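Local coordinates for phosphate-binding protein (Xanthomonas axonopodis pv. citri, PDB 5UB3) that probably serves as a periplasmic binding protein of the phosphate/phosphonate type that works as a sensor paired with a diguanylate cyclase, at residues 81-91 / 249-257; 114-125 / 175-185. One frame throughout, in Å; residues are numbered along the deposited sequence.

Contact 1: 81-91 / 249-257; sequences PLLMTERGGLR and FDTTGFRPL
Glu86 and Thr252 meet through their side chains beside the bulge of an antiparallel strand pair. Thr252 OG1 donates to Glu86 OE2 at 2.7 Å, on the anti lone pair of the carboxylate. The same OG1 accepts from Gly89 N at 2.9 Å. With OG1 between its own backbone N and carbonyl carbon (chi1 48°), the hydroxyl is set within reach of both. It thus ties strand 251-255 to the type I' turn from Arg87 to Leu90.

Met84 and Arg255 exchange two backbone bonds, and Glu86 N gives a nearly straight one to Gly253 O (2.8 Å, 169°). Glu86 O takes Thr252 N at 2.9 Å and, weakly, Gly253 N. Thr252 and Gly253 both face Glu86, a classic beta bulge. Past it, Gly88 N bonds to Asp250 O.

Arg255 lies across Met84, and Met84 CB sits over one face of the Arg255 guanidinium. On the opposite face the guanidinium of Arg91 stacks nearly parallel, centres 3.8 Å apart. These like charges would probably repel. A water held by Met84 O lies 2.8 Å from Arg255 NH1, a weak bond. Another water bridges Leu82 O and Leu257 N. A third donates to Thr85 O and Arg91 O, 2.6 Å each, and takes a weak bond from Arg255 NH1. A further water accepts from Arg87 NE at 2.7 Å and donates to Thr251 OG1, which is also hydrogen-bonded to Phe248 O. Arg87 NH2 is taken up by Ser64, and Thr85 OG1 bonds to Glu214.

The Phe254 ring edge meets Thr85 OG1. Strand 79-87 is flanked by 251-255 and, across its other edge, by strand 209-217. Helix 222-235 packs on Leu82 and Leu83, helix 259-277 on Pro81, Met84 and Leu257, and helix 14-28 on Phe249.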
loop_
_atom_site.group_PDB
_atom_site.type_symbol
_atom_site.label_atom_id
_atom_site.label_comp_id
_atom_site.label_asym_id
_atom_site.label_seq_id
_atom_site.Cartn_x
_atom_site.Cartn_y
_atom_site.Cartn_z
ATOM N N PRO A 81 12.127 5.072 6.609
ATOM C CA PRO A 81 11.143 4.699 7.619
ATOM C C PRO A 81 11.291 5.416 8.961
ATOM O O PRO A 81 12.406 5.623 9.405
ATOM C CB PRO A 81 11.368 3.183 7.780
ATOM C CG PRO A 81 12.084 2.747 6.532
ATOM C CD PRO A 81 12.869 3.905 6.066
ATOM N N LEU A 82 10.178 5.797 9.569
ATOM C CA LEU A 82 10.143 6.419 10.868
ATOM C C LEU A 82 9.679 5.409 11.908
ATOM O O LEU A 82 10.329 5.268 12.947
ATOM C CB LEU A 82 9.128 7.545 10.856
ATOM C CG LEU A 82 9.017 8.357 12.152
ATOM C CD1 LEU A 82 10.074 9.404 12.144
ATOM C CD2 LEU A 82 7.647 8.991 12.238
ATOM N N LEU A 83 8.532 4.777 11.638
ATOM C CA LEU A 83 7.823 3.862 12.545
ATOM C C LEU A 83 7.157 2.786 11.733
ATOM O O LEU A 83 6.756 3.045 10.612
ATOM C CB LEU A 83 6.718 4.586 13.344
ATOM C CG LEU A 83 7.182 5.521 14.446
ATOM C CD1 LEU A 83 6.040 6.338 15.005
ATOM C CD2 LEU A 83 7.929 4.730 15.514
ATOM N N MET A 84 7.088 1.562 12.235
ATOM C CA MET A 84 6.239 0.538 11.642
ATOM C C MET A 84 4.835 0.759 12.166
ATOM O O MET A 84 4.646 1.143 13.307
ATOM C CB MET A 84 6.712 -0.894 11.959
ATOM C CG MET A 84 8.108 -1.187 11.519
ATOM S SD MET A 84 8.447 -0.919 9.777
ATOM C CE MET A 84 7.275 -2.101 9.053
ATOM N N THR A 85 3.849 0.547 11.307
ATOM C CA THR A 85 2.482 0.921 11.562
ATOM C C THR A 85 1.601 -0.306 11.535
ATOM O O THR A 85 1.692 -1.148 10.623
ATOM C CB THR A 85 2.002 1.993 10.559
ATOM O OG1 THR A 85 2.961 3.047 10.593
ATOM C CG2 THR A 85 0.622 2.512 10.841
ATOM N N GLU A 86 0.727 -0.372 12.544
ATOM C CA GLU A 86 -0.234 -1.467 12.684
ATOM C C GLU A 86 -1.568 -0.876 12.346
ATOM O O GLU A 86 -1.984 0.148 12.924
ATOM C CB GLU A 86 -0.216 -1.948 14.144
ATOM C CG GLU A 86 -1.022 -3.196 14.377
ATOM C CD GLU A 86 -1.122 -3.478 15.869
ATOM O OE1 GLU A 86 -0.116 -4.004 16.430
ATOM O OE2 GLU A 86 -2.196 -3.111 16.415
ATOM N N ARG A 87 -2.253 -1.504 11.412
ATOM C CA ARG A 87 -3.570 -1.092 11.020
ATOM C C ARG A 87 -4.598 -2.209 11.259
ATOM O O ARG A 87 -4.371 -3.390 10.963
ATOM C CB ARG A 87 -3.566 -0.689 9.551
ATOM C CG ARG A 87 -2.752 0.563 9.235
ATOM C CD ARG A 87 -2.779 0.887 7.769
ATOM N NE ARG A 87 -1.978 2.069 7.450
ATOM C CZ ARG A 87 -1.714 2.485 6.210
ATOM N NH1 ARG A 87 -2.182 1.830 5.107
ATOM N NH2 ARG A 87 -0.964 3.586 6.090
ATOM N N GLY A 88 -5.754 -1.804 11.754
ATOM C CA GLY A 88 -6.800 -2.739 12.162
ATOM C C GLY A 88 -6.350 -3.893 13.019
ATOM O O GLY A 88 -6.789 -4.996 12.793
ATOM N N GLY A 89 -5.434 -3.659 13.942
ATOM C CA GLY A 89 -4.864 -4.710 14.758
ATOM C C GLY A 89 -3.860 -5.656 14.099
ATOM O O GLY A 89 -3.388 -6.594 14.747
ATOM N N LEU A 90 -3.510 -5.442 12.833
ATOM C CA LEU A 90 -2.632 -6.372 12.108
ATOM C C LEU A 90 -1.378 -5.649 11.726
ATOM O O LEU A 90 -1.414 -4.586 11.086
ATOM C CB LEU A 90 -3.325 -6.855 10.825
ATOM C CG LEU A 90 -4.650 -7.567 11.038
ATOM C CD1 LEU A 90 -5.312 -7.861 9.722
ATOM C CD2 LEU A 90 -4.457 -8.854 11.837
ATOM N N ARG A 91 -0.274 -6.249 12.085
ATOM C CA ARG A 91 1.000 -5.748 11.668
ATOM C C ARG A 91 1.381 -6.131 10.254
ATOM O O ARG A 91 2.197 -5.428 9.657
ATOM C CB ARG A 91 2.031 -6.352 12.549
ATOM C CG ARG A 91 1.990 -5.809 13.956
ATOM C CD ARG A 91 3.333 -6.245 14.482
ATOM N NE ARG A 91 3.572 -5.940 15.839
ATOM C CZ ARG A 91 4.617 -6.447 16.484
ATOM N NH1 ARG A 91 5.500 -7.230 15.840
ATOM N NH2 ARG A 91 4.809 -6.131 17.761
ATOM N N PHE A 249 -6.671 5.382 8.847
ATOM C CA PHE A 249 -6.603 3.999 8.309
ATOM C C PHE A 249 -6.690 2.973 9.409
ATOM O O PHE A 249 -6.083 1.886 9.333
ATOM C CB PHE A 249 -5.312 3.855 7.541
ATOM C CG PHE A 249 -5.022 5.058 6.708
ATOM C CD1 PHE A 249 -5.899 5.408 5.693
ATOM C CD2 PHE A 249 -3.962 5.911 7.008
ATOM C CE1 PHE A 249 -5.698 6.561 4.951
ATOM C CE2 PHE A 249 -3.732 7.045 6.253
ATOM C CZ PHE A 249 -4.598 7.371 5.211
ATOM N N ASP A 250 -7.437 3.351 10.438
ATOM C CA ASP A 250 -7.643 2.529 11.635
ATOM C C ASP A 250 -6.335 2.125 12.220
ATOM O O ASP A 250 -6.057 0.957 12.435
ATOM C CB ASP A 250 -8.533 1.345 11.316
ATOM C CG ASP A 250 -9.009 0.611 12.570
ATOM O OD1 ASP A 250 -9.111 1.172 13.654
ATOM O OD2 ASP A 250 -9.235 -0.569 12.465
ATOM N N THR A 251 -5.484 3.101 12.454
ATOM C CA THR A 251 -4.158 2.783 13.026
ATOM C C THR A 251 -4.325 2.397 14.494
ATOM O O THR A 251 -4.961 3.090 15.249
ATOM C CB THR A 251 -3.180 3.942 12.845
ATOM O OG1 THR A 251 -2.979 4.145 11.421
ATOM C CG2 THR A 251 -1.867 3.663 13.564
ATOM N N THR A 252 -3.831 1.241 14.846
ATOM C CA THR A 252 -4.028 0.668 16.177
ATOM C C THR A 252 -2.695 0.574 16.886
ATOM O O THR A 252 -2.627 0.165 18.054
ATOM C CB THR A 252 -4.640 -0.732 16.096
ATOM O OG1 THR A 252 -3.926 -1.513 15.126
ATOM C CG2 THR A 252 -6.117 -0.678 15.703
ATOM N N GLY A 253 -1.620 0.920 16.193
ATOM C CA GLY A 253 -0.311 0.819 16.784
ATOM C C GLY A 253 0.776 1.414 15.935
ATOM O O GLY A 253 0.701 1.408 14.718
ATOM N N PHE A 254 1.821 1.883 16.595
ATOM C CA PHE A 254 3.069 2.197 15.917
ATOM C C PHE A 254 4.160 1.566 16.690
ATOM O O PHE A 254 4.083 1.429 17.947
ATOM C CB PHE A 254 3.396 3.690 15.946
ATOM C CG PHE A 254 2.458 4.550 15.185
ATOM C CD1 PHE A 254 2.471 4.549 13.792
ATOM C CD2 PHE A 254 1.581 5.400 15.865
ATOM C CE1 PHE A 254 1.635 5.383 13.087
ATOM C CE2 PHE A 254 0.696 6.176 15.145
ATOM C CZ PHE A 254 0.720 6.173 13.762
ATOM N N ARG A 255 5.239 1.235 16.013
ATOM C CA ARG A 255 6.341 0.778 16.755
ATOM C C ARG A 255 7.685 1.084 16.100
ATOM O O ARG A 255 7.755 1.368 14.881
ATOM C CB ARG A 255 6.120 -0.685 17.125
ATOM C CG ARG A 255 6.410 -1.653 16.067
ATOM C CD ARG A 255 5.876 -3.089 16.359
ATOM N NE ARG A 255 6.397 -3.753 15.155
ATOM C CZ ARG A 255 5.813 -3.842 13.947
ATOM N NH1 ARG A 255 4.527 -3.461 13.704
ATOM N NH2 ARG A 255 6.552 -4.372 12.961
ATOM N N PRO A 256 8.739 1.156 16.936
ATOM C CA PRO A 256 10.029 1.477 16.426
ATOM C C PRO A 256 10.478 0.420 15.410
ATOM O O PRO A 256 10.105 -0.768 15.500
ATOM C CB PRO A 256 10.934 1.372 17.663
ATOM C CG PRO A 256 10.054 1.505 18.808
ATOM C CD PRO A 256 8.753 0.942 18.399
ATOM N N LEU A 257 11.274 0.849 14.480
ATOM C CA LEU A 257 11.921 -0.072 13.619
ATOM C C LEU A 257 12.910 -0.847 14.470
ATOM O O LEU A 257 13.405 -0.355 15.492
ATOM C CB LEU A 257 12.642 0.608 12.487
ATOM C CG LEU A 257 11.590 0.825 11.345
ATOM C CD1 LEU A 257 10.948 2.180 11.465
ATOM C CD2 LEU A 257 12.198 0.648 10.001
HETATM O O HOH W 1 12.048 3.464 14.463
HETATM O O HOH W 2 3.313 -1.170 14.720
HETATM O O HOH W 3 3.329 -3.177 10.447
HETATM O O HOH W 4 -1.676 4.289 9.028
#

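Contact 2: 114-125 / 175-185; sequences HTLALQNASSTS and LIDVGALSNVD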
loop_
_atom_site.group_PDB
_atom_site.type_symbol
_atom_site.label_atom_id
_atom_site.label_comp_id
_atom_site.label_asym_id
_atom_site.label_seq_id
_atom_site.Cartn_x
_atom_site.Cartn_y
_atom_site.Cartn_z
ATOM N N HIS A 114 -4.072 -16.835 -18.956
ATOM C CA HIS A 114 -5.204 -16.169 -18.351
ATOM C C HIS A 114 -4.872 -14.747 -17.965
ATOM O O HIS A 114 -3.720 -14.332 -18.041
ATOM C CB HIS A 114 -5.665 -16.953 -17.135
ATOM C CG HIS A 114 -6.328 -18.233 -17.510
ATOM N ND1 HIS A 114 -5.691 -19.444 -17.426
ATOM C CD2 HIS A 114 -7.530 -18.477 -18.076
ATOM C CE1 HIS A 114 -6.484 -20.392 -17.887
ATOM N NE2 HIS A 114 -7.611 -19.827 -18.283
ATOM N N THR A 115 -5.878 -14.014 -17.541
ATOM C CA THR A 115 -5.731 -12.617 -17.270
ATOM C C THR A 115 -5.877 -12.359 -15.756
ATOM O O THR A 115 -6.600 -13.024 -15.039
ATOM C CB THR A 115 -6.741 -11.790 -18.101
ATOM O OG1 THR A 115 -8.042 -12.202 -17.745
ATOM C CG2 THR A 115 -6.558 -12.029 -19.542
ATOM N N LEU A 116 -5.151 -11.365 -15.315
ATOM C CA LEU A 116 -5.109 -10.977 -13.924
ATOM C C LEU A 116 -5.461 -9.492 -13.800
ATOM O O LEU A 116 -4.866 -8.699 -14.457
ATOM C CB LEU A 116 -3.688 -11.183 -13.447
ATOM C CG LEU A 116 -3.296 -10.686 -12.070
ATOM C CD1 LEU A 116 -3.964 -11.462 -10.947
ATOM C CD2 LEU A 116 -1.801 -10.855 -11.944
ATOM N N ALA A 117 -6.357 -9.157 -12.879
ATOM C CA ALA A 117 -6.724 -7.816 -12.515
ATOM C C ALA A 117 -5.829 -7.317 -11.408
ATOM O O ALA A 117 -5.828 -7.890 -10.331
ATOM C CB ALA A 117 -8.185 -7.784 -12.008
ATOM N N LEU A 118 -5.117 -6.242 -11.676
ATOM C CA LEU A 118 -4.309 -5.554 -10.692
ATOM C C LEU A 118 -4.799 -4.155 -10.494
ATOM O O LEU A 118 -5.653 -3.660 -11.222
ATOM C CB LEU A 118 -2.897 -5.535 -11.195
ATOM C CG LEU A 118 -2.348 -6.954 -11.370
ATOM C CD1 LEU A 118 -0.886 -6.896 -11.812
ATOM C CD2 LEU A 118 -2.431 -7.701 -10.069
ATOM N N GLN A 119 -4.224 -3.480 -9.520
ATOM C CA GLN A 119 -4.726 -2.197 -9.166
ATOM C C GLN A 119 -4.093 -0.991 -9.843
ATOM O O GLN A 119 -4.688 -0.430 -10.760
ATOM C CB GLN A 119 -4.735 -2.093 -7.676
ATOM C CG GLN A 119 -5.882 -2.903 -7.112
ATOM C CD GLN A 119 -5.788 -3.085 -5.625
ATOM O OE1 GLN A 119 -5.669 -2.111 -4.849
ATOM N NE2 GLN A 119 -5.854 -4.337 -5.196
ATOM N N ASN A 120 -2.987 -0.512 -9.333
ATOM C CA ASN A 120 -2.205 0.539 -9.963
ATOM C C ASN A 120 -0.801 0.266 -9.492
ATOM O O ASN A 120 -0.630 -0.522 -8.565
ATOM C CB ASN A 120 -2.584 1.961 -9.510
ATOM C CG ASN A 120 -2.541 2.122 -8.002
ATOM O OD1 ASN A 120 -1.490 1.975 -7.327
ATOM N ND2 ASN A 120 -3.704 2.367 -7.446
ATOM N N ALA A 121 0.191 0.968 -10.047
ATOM C CA ALA A 121 1.613 0.637 -9.822
ATOM C C ALA A 121 2.129 0.909 -8.397
ATOM O O ALA A 121 3.167 0.356 -7.986
ATOM C CB ALA A 121 2.472 1.329 -10.861
ATOM N N SER A 122 1.381 1.725 -7.643
ATOM C CA SER A 122 1.712 2.075 -6.297
ATOM C C SER A 122 1.124 1.090 -5.255
ATOM O O SER A 122 1.444 1.183 -4.056
ATOM C CB SER A 122 1.311 3.556 -6.073
ATOM O OG SER A 122 1.854 4.387 -7.148
ATOM N N SER A 123 0.342 0.087 -5.684
ATOM C CA SER A 123 -0.326 -0.788 -4.738
ATOM C C SER A 123 0.569 -1.935 -4.310
ATOM O O SER A 123 1.164 -2.641 -5.128
ATOM C CB SER A 123 -1.591 -1.351 -5.388
ATOM O OG SER A 123 -2.122 -2.394 -4.635
ATOM N N THR A 124 0.698 -2.135 -3.017
ATOM C CA THR A 124 1.517 -3.248 -2.489
ATOM C C THR A 124 0.868 -4.582 -2.778
ATOM O O THR A 124 1.422 -5.411 -3.461
ATOM C CB THR A 124 1.741 -3.107 -0.954
ATOM O OG1 THR A 124 2.407 -1.883 -0.725
ATOM C CG2 THR A 124 2.619 -4.177 -0.436
ATOM N N SER A 125 -0.314 -4.776 -2.227
ATOM C CA SER A 125 -0.954 -6.053 -2.257
ATOM C C SER A 125 -1.648 -6.283 -3.585
ATOM O O SER A 125 -2.052 -7.407 -3.881
ATOM C CB SER A 125 -1.963 -6.170 -1.110
ATOM O OG SER A 125 -3.040 -5.220 -1.249
ATOM N N LEU A 175 -14.864 -10.865 -16.683
ATOM C CA LEU A 175 -14.101 -10.023 -17.603
ATOM C C LEU A 175 -12.652 -10.393 -17.514
ATOM O O LEU A 175 -11.974 -10.292 -18.484
ATOM C CB LEU A 175 -14.279 -8.577 -17.262
ATOM C CG LEU A 175 -15.742 -8.157 -17.400
ATOM C CD1 LEU A 175 -15.958 -6.846 -16.662
ATOM C CD2 LEU A 175 -16.178 -8.045 -18.856
ATOM N N ILE A 176 -12.213 -10.868 -16.355
ATOM C CA ILE A 176 -10.805 -11.141 -16.054
ATOM C C ILE A 176 -10.790 -12.418 -15.220
ATOM O O ILE A 176 -11.694 -12.616 -14.428
ATOM C CB ILE A 176 -10.194 -9.940 -15.301
ATOM C CG1 ILE A 176 -10.259 -8.683 -16.182
ATOM C CG2 ILE A 176 -8.730 -10.197 -14.931
ATOM C CD1 ILE A 176 -9.669 -7.416 -15.550
ATOM N N ASP A 177 -9.813 -13.293 -15.438
ATOM C CA ASP A 177 -9.820 -14.587 -14.840
ATOM C C ASP A 177 -9.424 -14.555 -13.351
ATOM O O ASP A 177 -9.970 -15.304 -12.540
ATOM C CB ASP A 177 -8.857 -15.506 -15.572
ATOM C CG ASP A 177 -9.165 -15.620 -17.071
ATOM O OD1 ASP A 177 -10.299 -15.901 -17.409
ATOM O OD2 ASP A 177 -8.259 -15.417 -17.895
ATOM N N VAL A 178 -8.464 -13.720 -13.020
ATOM C CA VAL A 178 -7.861 -13.765 -11.675
ATOM C C VAL A 178 -7.773 -12.392 -11.086
ATOM O O VAL A 178 -7.558 -11.394 -11.788
ATOM C CB VAL A 178 -6.472 -14.442 -11.673
ATOM C CG1 VAL A 178 -5.952 -14.616 -10.267
ATOM C CG2 VAL A 178 -6.417 -15.757 -12.439
ATOM N N GLY A 179 -7.948 -12.314 -9.756
ATOM C CA GLY A 179 -7.815 -11.071 -9.077
ATOM C C GLY A 179 -6.774 -11.160 -7.985
ATOM O O GLY A 179 -6.532 -12.250 -7.497
ATOM N N ALA A 180 -6.129 -10.028 -7.663
ATOM C CA ALA A 180 -5.190 -9.982 -6.541
ATOM C C ALA A 180 -5.671 -8.917 -5.582
ATOM O O ALA A 180 -5.977 -7.837 -5.986
ATOM C CB ALA A 180 -3.797 -9.703 -6.992
ATOM N N LEU A 181 -5.785 -9.283 -4.308
ATOM C CA LEU A 181 -6.097 -8.326 -3.222
ATOM C C LEU A 181 -5.360 -8.758 -1.957
ATOM O O LEU A 181 -4.914 -9.919 -1.896
ATOM C CB LEU A 181 -7.559 -8.382 -2.925
ATOM C CG LEU A 181 -8.557 -7.806 -3.908
ATOM C CD1 LEU A 181 -9.955 -8.058 -3.383
ATOM C CD2 LEU A 181 -8.374 -6.324 -4.070
ATOM N N SER A 182 -5.295 -7.885 -0.925
ATOM C CA SER A 182 -4.705 -8.302 0.364
ATOM C C SER A 182 -5.696 -9.232 1.067
ATOM O O SER A 182 -6.904 -9.209 0.836
ATOM C CB SER A 182 -4.437 -7.117 1.328
ATOM O OG SER A 182 -5.657 -6.720 1.900
ATOM N N ASN A 183 -5.168 -10.013 1.982
ATOM C CA ASN A 183 -5.990 -10.851 2.825
ATOM C C ASN A 183 -6.931 -10.042 3.651
ATOM O O ASN A 183 -7.987 -10.473 3.948
ATOM C CB ASN A 183 -5.117 -11.701 3.710
ATOM C CG ASN A 183 -4.292 -10.872 4.670
ATOM O OD1 ASN A 183 -3.588 -9.920 4.313
ATOM N ND2 ASN A 183 -4.411 -11.227 5.921
ATOM N N VAL A 184 -6.567 -8.808 3.960
ATOM C CA VAL A 184 -7.454 -7.920 4.723
ATOM C C VAL A 184 -8.599 -7.402 3.867
ATOM O O VAL A 184 -9.789 -7.365 4.284
ATOM C CB VAL A 184 -6.686 -6.729 5.277
ATOM C CG1 VAL A 184 -7.610 -5.854 6.129
ATOM C CG2 VAL A 184 -5.512 -7.214 6.090
ATOM N N ASP A 185 -8.248 -7.016 2.649
ATOM C CA ASP A 185 -9.229 -6.626 1.668
ATOM C C ASP A 185 -10.291 -7.675 1.451
ATOM O O ASP A 185 -11.457 -7.345 1.325
ATOM C CB ASP A 185 -8.578 -6.424 0.314
ATOM C CG ASP A 185 -7.671 -5.250 0.253
ATOM O OD1 ASP A 185 -7.789 -4.275 1.021
ATOM O OD2 ASP A 185 -6.842 -5.287 -0.667
#
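Asp177 reaches back to the start of strand 115-118 and sets its carboxylate against His114 and Thr115. The imidazole and carboxylate planes stand almost perpendicular, at 87°. Asp177 OD2 lies in the plane of the ring, at its edge, 3.2 Å from His114 CD2. The ring nitrogen His114 ND1 is turned to Gln110 O. The same OD2 accepts Thr115 N at 2.8 Å, on its anti side and slightly out of the carboxylate plane.

Thr115 OG1 lies between its backbone N and carbonyl carbon (chi1 60°), which brings it to Asp177 N at 3.1 Å as acceptor. Two side-chain-to-backbone bonds therefore link the pair in opposite directions.

Beyond them the strands run parallel, with Val178 N bonded to Thr115 O and Ala117 N to Val178 O, both at 2.8 Å. Ala180 N to Ala117 O is a weak bond. Leu116 pairs with Val178, and Leu116 CD1 crosses to Val178 CG1 at 3.8 Å. On the other face Ile176 sends CG2 to Ala117 CB. Further along, Leu118 CD2 meets Ala180 CB at 3.9 Å. Gln119 crosses Leu181 at about a right angle, with NE2 beside CD2.

Ser182 and Asp185 form a capping box: Asp185 N donates to Ser182 OG at 2.7 Å, and Ser182 N to Asp185 OD2. Asp185 OD1 has a salt bridge to Lys164.

The chemistry changes along the contact. Side-chain bonds of Thr115 and Asp177 hold the start. Backbone bonds pair the strands in the middle, with apolar side chains packed on both faces. The capping box is consistent with a fixed start for the short helix after strand 178-182.

In the fold
Contact 2 is nested within the loop closed by contact 1: 81-91 comes first, then 114-125 and 175-185, and 249-257 last. Their centres lie 23 Å apart, on opposite sides of the chain's centre. Strand 79-87 pairs with 209-217, which pairs with 92-100, and that strand pairs with 178-182, so a path of paired strands joins the two. They also touch, Leu90 CD1 packing on Val184 CG2 at 3.7 Å. This placement is consistent with the two-lobed fold of periplasmic binding proteins, with contact 1 in one lobe and contact 2 in the other. The chain is back beside strand 79-87 by strand 209-217, and 251-255 pairs on its other side.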